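Local coordinates for protein nucleoporin nup120 (Schizosaccharomyces pombe, PDB 4GQ2) that serves as a structural component of the nuclear pore complex, whose nucleoporins can also dock transiently associated nuclear transport factors, at residues T592-L600 with Q690-F698. Sequence-based numbering, arbitrary orientation.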
ATOM      1  N   THR A 592       4.885  20.368  -5.937  1.00 44.76           N
ATOM      2  CA  THR A 592       6.286  20.640  -5.625  1.00 44.43           C
ATOM      3  C   THR A 592       6.854  19.527  -4.745  1.00 36.17           C
ATOM      4  O   THR A 592       7.967  19.060  -4.980  1.00 36.34           O
ATOM      5  CB  THR A 592       6.473  22.018  -4.937  1.00 47.67           C
ATOM      6  OG1 THR A 592       5.986  23.061  -5.796  1.00 48.07           O
ATOM      7  CG2 THR A 592       7.936  22.284  -4.632  1.00 36.07           C
ATOM      8  N   LEU A 593       6.080  19.103  -3.747  1.00 35.43           N
ATOM      9  CA  LEU A 593       6.495  18.034  -2.832  1.00 35.14           C
ATOM     10  C   LEU A 593       6.783  16.748  -3.575  1.00 40.20           C
ATOM     11  O   LEU A 593       7.727  16.018  -3.250  1.00 37.67           O
ATOM     12  CB  LEU A 593       5.419  17.763  -1.780  1.00 30.30           C
ATOM     13  CG  LEU A 593       5.419  18.687  -0.564  1.00 44.86           C
ATOM     14  CD1 LEU A 593       4.360  18.257   0.445  1.00 37.43           C
ATOM     15  CD2 LEU A 593       6.801  18.713   0.079  1.00 53.87           C
ATOM     16  N   SER A 594       5.959  16.484  -4.584  1.00 38.77           N
ATOM     17  CA  SER A 594       6.065  15.271  -5.369  1.00 36.23           C
ATOM     18  C   SER A 594       7.365  15.286  -6.169  1.00 34.15           C
ATOM     19  O   SER A 594       8.004  14.243  -6.356  1.00 38.80           O
ATOM     20  CB  SER A 594       4.835  15.133  -6.266  1.00 39.71           C
ATOM     21  OG  SER A 594       4.936  14.001  -7.098  1.00 53.50           O
ATOM     22  N   GLU A 595       7.767  16.475  -6.612  1.00 29.28           N
ATOM     23  CA  GLU A 595       9.018  16.637  -7.354  1.00 35.86           C
ATOM     24  C   GLU A 595      10.225  16.525  -6.425  1.00 45.09           C
ATOM     25  O   GLU A 595      11.263  15.965  -6.800  1.00 42.94           O
ATOM     26  CB  GLU A 595       9.038  17.975  -8.105  1.00 46.52           C
ATOM     27  CG  GLU A 595       8.003  18.059  -9.218  1.00 52.45           C
ATOM     28  CD  GLU A 595       8.131  19.308 -10.071  1.00 64.30           C
ATOM     29  OE1 GLU A 595       7.658  20.383  -9.636  1.00 57.71           O
ATOM     30  OE2 GLU A 595       8.681  19.204 -11.191  1.00 67.57           O
ATOM     31  N   ILE A 596      10.072  17.057  -5.211  1.00 40.50           N
ATOM     32  CA  ILE A 596      11.117  17.020  -4.198  1.00 36.59           C
ATOM     33  C   ILE A 596      11.427  15.577  -3.771  1.00 39.13           C
ATOM     34  O   ILE A 596      12.601  15.181  -3.669  1.00 40.55           O
ATOM     35  CB  ILE A 596      10.743  17.917  -3.002  1.00 36.28           C
ATOM     36  CG1 ILE A 596      11.002  19.381  -3.361  1.00 38.33           C
ATOM     37  CG2 ILE A 596      11.523  17.530  -1.756  1.00 34.14           C
ATOM     38  CD1 ILE A 596      10.396  20.381  -2.391  1.00 40.87           C
ATOM     39  N   ARG A 597      10.380  14.786  -3.560  1.00 31.65           N
ATOM     40  CA  ARG A 597      10.561  13.404  -3.134  1.00 35.71           C
ATOM     41  C   ARG A 597      11.199  12.541  -4.226  1.00 36.20           C
ATOM     42  O   ARG A 597      11.976  11.633  -3.933  1.00 43.83           O
ATOM     43  CB  ARG A 597       9.248  12.825  -2.625  1.00 36.47           C
ATOM     44  CG  ARG A 597       8.765  13.562  -1.384  1.00 33.70           C
ATOM     45  CD  ARG A 597       7.400  13.096  -0.894  1.00 33.03           C
ATOM     46  NE  ARG A 597       7.108  13.755   0.374  1.00 40.09           N
ATOM     47  CZ  ARG A 597       5.895  14.026   0.841  1.00 38.88           C
ATOM     48  NH1 ARG A 597       4.817  13.690   0.155  1.00 38.28           N
ATOM     49  NH2 ARG A 597       5.764  14.644   2.007  1.00 35.48           N
ATOM     50  N   TYR A 598      10.900  12.864  -5.480  1.00 35.57           N
ATOM     51  CA  TYR A 598      11.559  12.237  -6.620  1.00 29.57           C
ATOM     52  C   TYR A 598      13.051  12.588  -6.676  1.00 28.19           C
ATOM     53  O   TYR A 598      13.870  11.731  -6.959  1.00 30.88           O
ATOM     54  CB  TYR A 598      10.861  12.641  -7.929  1.00 28.28           C
ATOM     55  CG  TYR A 598      11.597  12.172  -9.165  1.00 29.18           C
ATOM     56  CD1 TYR A 598      12.664  12.909  -9.681  1.00 29.06           C
ATOM     57  CD2 TYR A 598      11.239  10.980  -9.811  1.00 29.99           C
ATOM     58  CE1 TYR A 598      13.354  12.482 -10.807  1.00 36.48           C
ATOM     59  CE2 TYR A 598      11.921  10.547 -10.941  1.00 31.00           C
ATOM     60  CZ  TYR A 598      12.973  11.301 -11.434  1.00 39.01           C
ATOM     61  OH  TYR A 598      13.650  10.882 -12.553  1.00 51.87           O
ATOM     62  N   SER A 599      13.395  13.851  -6.416  1.00 32.78           N
ATOM     63  CA  SER A 599      14.794  14.265  -6.286  1.00 32.60           C
ATOM     64  C   SER A 599      15.498  13.582  -5.104  1.00 37.49           C
ATOM     65  O   SER A 599      16.659  13.179  -5.226  1.00 34.96           O
ATOM     66  CB  SER A 599      14.899  15.778  -6.107  1.00 30.50           C
ATOM     67  OG  SER A 599      14.431  16.455  -7.242  1.00 36.36           O
ATOM     68  N   LEU A 600      14.807  13.462  -3.968  1.00 32.70           N
ATOM     69  CA  LEU A 600      15.416  12.849  -2.771  1.00 38.39           C
ATOM     70  C   LEU A 600      15.612  11.363  -2.987  1.00 38.66           C
ATOM     71  O   LEU A 600      16.630  10.798  -2.587  1.00 38.12           O
ATOM     72  CB  LEU A 600      14.589  13.108  -1.497  1.00 28.99           C
ATOM     73  CG  LEU A 600      14.498  14.553  -1.001  1.00 28.99           C
ATOM     74  CD1 LEU A 600      13.481  14.697   0.124  1.00 27.36           C
ATOM     75  CD2 LEU A 600      15.868  15.048  -0.550  1.00 33.17           C
ATOM     76  N   GLN A 690       8.479  11.623   7.852  1.00 37.22           N
ATOM     77  CA  GLN A 690       8.893  12.068   6.507  1.00 29.78           C
ATOM     78  C   GLN A 690       8.790  13.584   6.313  1.00 29.24           C
ATOM     79  O   GLN A 690       9.737  14.226   5.857  1.00 32.46           O
ATOM     80  CB  GLN A 690       8.085  11.344   5.424  1.00 25.74           C
ATOM     81  CG  GLN A 690       8.401  11.807   4.006  1.00 28.64           C
ATOM     82  CD  GLN A 690       7.579  11.100   2.942  1.00 28.34           C
ATOM     83  OE1 GLN A 690       8.126  10.458   2.045  1.00 32.71           O
ATOM     84  NE2 GLN A 690       6.271  11.195   3.049  1.00 27.10           N
ATOM     85  N   VAL A 691       7.635  14.146   6.644  1.00 25.80           N
ATOM     86  CA  VAL A 691       7.433  15.597   6.586  1.00 27.33           C
ATOM     87  C   VAL A 691       8.428  16.330   7.508  1.00 34.01           C
ATOM     88  O   VAL A 691       9.004  17.355   7.122  1.00 37.14           O
ATOM     89  CB  VAL A 691       5.954  15.944   6.911  1.00 35.44           C
ATOM     90  CG1 VAL A 691       5.758  17.424   7.230  1.00 29.90           C
ATOM     91  CG2 VAL A 691       5.043  15.489   5.767  1.00 26.58           C
ATOM     92  N   SER A 692       8.663  15.778   8.700  1.00 29.15           N
ATOM     93  CA  SER A 692       9.605  16.367   9.645  1.00 33.68           C
ATOM     94  C   SER A 692      11.033  16.378   9.085  1.00 34.29           C
ATOM     95  O   SER A 692      11.690  17.423   9.056  1.00 34.96           O
ATOM     96  CB  SER A 692       9.545  15.624  10.985  1.00 39.46           C
ATOM     97  OG  SER A 692      10.694  15.877  11.776  1.00 47.37           O
ATOM     98  N   ILE A 693      11.501  15.210   8.650  1.00 29.50           N
ATOM     99  CA  ILE A 693      12.836  15.051   8.073  1.00 30.38           C
ATOM    100  C   ILE A 693      13.037  15.965   6.870  1.00 34.65           C
ATOM    101  O   ILE A 693      14.085  16.604   6.730  1.00 35.84           O
ATOM    102  CB  ILE A 693      13.071  13.586   7.640  1.00 32.45           C
ATOM    103  CG1 ILE A 693      13.172  12.681   8.870  1.00 27.68           C
ATOM    104  CG2 ILE A 693      14.320  13.471   6.772  1.00 30.05           C
ATOM    105  CD1 ILE A 693      12.771  11.239   8.612  1.00 30.73           C
ATOM    106  N   GLU A 694      12.023  16.032   6.006  1.00 32.78           N
ATOM    107  CA  GLU A 694      12.075  16.900   4.840  1.00 30.77           C
ATOM    108  C   GLU A 694      12.267  18.363   5.232  1.00 36.85           C
ATOM    109  O   GLU A 694      13.089  19.071   4.633  1.00 38.58           O
ATOM    110  CB  GLU A 694      10.830  16.713   3.966  1.00 30.48           C
ATOM    111  CG  GLU A 694      10.874  15.439   3.129  1.00 30.34           C
ATOM    112  CD  GLU A 694       9.515  14.995   2.620  1.00 31.24           C
ATOM    113  OE1 GLU A 694       8.514  15.691   2.891  1.00 29.98           O
ATOM    114  OE2 GLU A 694       9.452  13.944   1.942  1.00 32.01           O
ATOM    115  N   GLY A 695      11.517  18.814   6.234  1.00 36.49           N
ATOM    116  CA  GLY A 695      11.640  20.189   6.712  1.00 37.13           C
ATOM    117  C   GLY A 695      13.081  20.537   7.066  1.00 40.80           C
ATOM    118  O   GLY A 695      13.568  21.611   6.712  1.00 39.45           O
ATOM    119  N   PHE A 696      13.761  19.614   7.748  1.00 42.13           N
ATOM    120  CA  PHE A 696      15.154  19.804   8.158  1.00 42.39           C
ATOM    121  C   PHE A 696      16.092  19.826   6.953  1.00 43.62           C
ATOM    122  O   PHE A 696      16.937  20.721   6.834  1.00 38.95           O
ATOM    123  CB  PHE A 696      15.584  18.732   9.170  1.00 40.08           C
ATOM    124  CG  PHE A 696      14.946  18.876  10.526  1.00 38.49           C
ATOM    125  CD1 PHE A 696      15.070  20.057  11.251  1.00 43.41           C
ATOM    126  CD2 PHE A 696      14.237  17.823  11.089  1.00 54.39           C
ATOM    127  CE1 PHE A 696      14.484  20.186  12.501  1.00 52.72           C
ATOM    128  CE2 PHE A 696      13.647  17.945  12.341  1.00 48.54           C
ATOM    129  CZ  PHE A 696      13.772  19.127  13.048  1.00 46.44           C
ATOM    130  N   ILE A 697      15.931  18.848   6.063  1.00 38.00           N
ATOM    131  CA  ILE A 697      16.645  18.837   4.784  1.00 36.54           C
ATOM    132  C   ILE A 697      16.450  20.162   4.050  1.00 34.10           C
ATOM    133  O   ILE A 697      17.425  20.748   3.578  1.00 45.57           O
ATOM    134  CB  ILE A 697      16.232  17.645   3.878  1.00 35.08           C
ATOM    135  CG1 ILE A 697      16.698  16.320   4.493  1.00 31.16           C
ATOM    136  CG2 ILE A 697      16.804  17.802   2.474  1.00 33.55           C
ATOM    137  CD1 ILE A 697      16.122  15.078   3.837  1.00 30.24           C
ATOM    138  N   PHE A 698      15.209  20.647   3.973  1.00 32.17           N
ATOM    139  CA  PHE A 698      14.941  21.927   3.295  1.00 37.06           C
ATOM    140  C   PHE A 698      15.722  23.053   3.972  1.00 45.34           C
ATOM    141  O   PHE A 698      16.304  23.921   3.310  1.00 40.83           O
ATOM    142  CB  PHE A 698      13.453  22.297   3.320  1.00 33.93           C
ATOM    143  CG  PHE A 698      12.550  21.333   2.602  1.00 36.08           C
ATOM    144  CD1 PHE A 698      13.053  20.303   1.819  1.00 35.40           C
ATOM    145  CD2 PHE A 698      11.165  21.492   2.686  1.00 34.34           C
ATOM    146  CE1 PHE A 698      12.195  19.422   1.173  1.00 37.44           C
ATOM    147  CE2 PHE A 698      10.306  20.625   2.032  1.00 34.23           C
ATOM    148  CZ  PHE A 698      10.822  19.585   1.277  1.00 34.59           C
TER
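Arg-597 and Glu-694 form a side-on salt bridge between helix 590-605 and helix 672-703. Arg-597 NE gives its proton to Glu-694 OE2 at 2.8 Å, and NH2 reaches OE1 at 3.1 Å. Both oxygens are met on the syn side. The guanidinium and carboxylate planes are 31° apart, so the pair is twisted rather than coplanar. The Arg-597 chain runs extended from CG to NE, which carries the charged group over to the other helix, the segment axes being 12.4 Å apart. Gln-690 lies over one guanidinium face. Its amide is nearly parallel to that group, with NE2 3.6 Å from Arg-597 CZ. Ser-733 OG gives a hydrogen bond to Gln-690 OE1, which helps to fix the amide. Val-691 CG2 meets the guanidinium at its edge. The carboxylate has further partners: His-585 at OE1 and Trp-729 at OE2.

Apolar side chains flank this polar centre. Ile-596 points CG2 at the rim of the Phe-698 ring, 3.6 Å from CE1. That methyl is anti to the backbone N (the CG1 branch has chi1 -78°), and CD1 also touches the ring. Leu-593 CD2 adds a looser contact at the same rim. Leu-600 packs CD1 on Glu-694 CG, while its CD2 lies 4.2 Å from Ile-697 CG2.

A methionine in place of Arg-597 would probably leave the buried Glu-694 carboxylate without the charge of its arginine partner and the Gln-690 amide without its stacking partner. The two helix segments cross at 80°, joined by an ion pair with polar neighbours and apolar contacts beside it. Burial of the carboxylate is likely to strengthen the attraction, although Arg-597 keeps some exposure. Segment 690-698 belongs to the Nup120 helical domain family, and the bonds from His-585 and Trp-729 tie its carboxylate to helices 571-585 and 719-739.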